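Long-range contact in multiple antibiotic resistance protein MarR (Escherichia coli, PDB 1JGS), which represses the marRAB operon, which governs activation of antibiotic resistance and oxidative stress genes, by binding the marO operator: residues 40-44 with 91-95. Coordinates in Å, arbitrary orientation, origin at the centre of the assembly. Residue numbers count along the deposited sequence, not the author numbering.
Sequences LCSIR and LVKLT
Start with the backbones: residues 40-44 are one turn of helix 34-46, closed by Arg44 N to Leu40 O at 2.9 Å, and residues 91-94 end an extended strand. The two axes cross at -107° with a closest approach of 7.8 Å. Ile43 sits over Lys93 (CA to CA 6.0 Å) and Arg44 beside Leu94 (6.6 Å). No hydrogen bond links the segments; apolar side chains hold them together. Ile43, chi1 m and chi2 t, points at the strand. Its CG2 rests on the backbone, 3.5 Å from Val92 O and 3.6 Å from Lys93 CA, while its CD1 meets CG2 of Val92 (m) at 3.7 Å. Leu94, also m,t, reaches across so that its CD2 lies 3.4 Å from Leu40 CD2 and 3.9 Å from Ile43 CG2; its CD1 touches Arg44 CB at 4.0 Å. Leu40 repeats the m,t shape. Beyond CB, the all-t Arg44 leads away to a salt bridge with Glu103 of helix 96-118. Lys93 points its CB away from the helix, and its chain curls back (chi1 p, chi4 p) until NZ bonds Leu94 O at 3.2 Å. Thr95, chi1 p, then N-caps helix 96-118 through OG1 to Gly98 N. Here a helix packs against a strand of the two-stranded antiparallel wing, as in the winged helix-turn-helix DNA-binding domain of the MarR family.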
# COMPACT_ATOMS: atom_id res chain seq x y z
N LEU A 40 8.83 -10.98 3.59
CA LEU A 40 9.01 -12.09 4.53
C LEU A 40 7.69 -12.47 5.22
O LEU A 40 7.37 -13.65 5.37
CB LEU A 40 10.05 -11.76 5.61
CG LEU A 40 11.55 -11.66 5.31
CD1 LEU A 40 12.30 -11.48 6.64
CD2 LEU A 40 12.04 -12.90 4.61
N CYS A 41 6.94 -11.47 5.65
CA CYS A 41 5.68 -11.74 6.33
C CYS A 41 4.71 -12.45 5.39
O CYS A 41 3.96 -13.33 5.81
CB CYS A 41 5.07 -10.44 6.84
SG CYS A 41 6.07 -9.61 8.08
N SER A 42 4.74 -12.07 4.12
CA SER A 42 3.85 -12.67 3.12
C SER A 42 4.20 -14.12 2.79
O SER A 42 3.32 -14.93 2.57
CB SER A 42 3.88 -11.85 1.83
OG SER A 42 3.43 -10.53 2.06
N ILE A 43 5.49 -14.43 2.71
CA ILE A 43 5.92 -15.78 2.39
C ILE A 43 5.61 -16.66 3.60
O ILE A 43 5.15 -17.79 3.46
CB ILE A 43 7.43 -15.83 2.10
CG1 ILE A 43 7.73 -15.07 0.80
CG2 ILE A 43 7.91 -17.27 2.00
CD1 ILE A 43 9.19 -15.14 0.35
N ARG A 44 5.86 -16.11 4.78
CA ARG A 44 5.61 -16.81 6.03
C ARG A 44 4.18 -17.35 6.08
O ARG A 44 3.96 -18.58 6.09
CB ARG A 44 5.85 -15.86 7.21
CG ARG A 44 5.46 -16.45 8.56
CD ARG A 44 5.81 -15.51 9.70
NE ARG A 44 5.11 -15.91 10.91
CZ ARG A 44 5.10 -15.22 12.04
NH1 ARG A 44 5.75 -14.07 12.14
NH2 ARG A 44 4.40 -15.67 13.07
N LEU A 91 9.04 -22.86 -5.43
CA LEU A 91 8.32 -22.21 -4.36
C LEU A 91 9.42 -21.55 -3.57
O LEU A 91 10.60 -21.92 -3.69
CB LEU A 91 7.60 -23.23 -3.46
CG LEU A 91 6.44 -24.10 -3.98
CD1 LEU A 91 6.26 -25.29 -3.06
CD2 LEU A 91 5.13 -23.31 -4.07
N VAL A 92 9.06 -20.56 -2.77
CA VAL A 92 10.04 -19.92 -1.94
C VAL A 92 9.45 -19.97 -0.56
O VAL A 92 8.24 -19.80 -0.38
CB VAL A 92 10.29 -18.45 -2.35
CG1 VAL A 92 10.92 -18.39 -3.77
CG2 VAL A 92 8.99 -17.66 -2.30
N LYS A 93 10.30 -20.26 0.42
CA LYS A 93 9.86 -20.32 1.80
C LYS A 93 10.99 -19.70 2.60
O LYS A 93 12.10 -19.52 2.09
CB LYS A 93 9.65 -21.77 2.23
CG LYS A 93 10.92 -22.59 2.34
CD LYS A 93 10.60 -24.05 2.54
CE LYS A 93 11.38 -24.63 3.70
NZ LYS A 93 11.06 -23.93 4.98
N LEU A 94 10.71 -19.37 3.85
CA LEU A 94 11.72 -18.78 4.70
C LEU A 94 12.64 -19.85 5.25
O LEU A 94 12.22 -20.98 5.47
CB LEU A 94 11.06 -18.07 5.88
CG LEU A 94 10.06 -16.95 5.57
CD1 LEU A 94 9.81 -16.18 6.87
CD2 LEU A 94 10.60 -16.00 4.47
N THR A 95 13.90 -19.50 5.45
CA THR A 95 14.84 -20.43 6.04
C THR A 95 14.61 -20.21 7.55
O THR A 95 13.92 -19.25 7.93
CB THR A 95 16.28 -20.05 5.67
OG1 THR A 95 16.52 -18.69 6.08
CG2 THR A 95 16.50 -20.18 4.17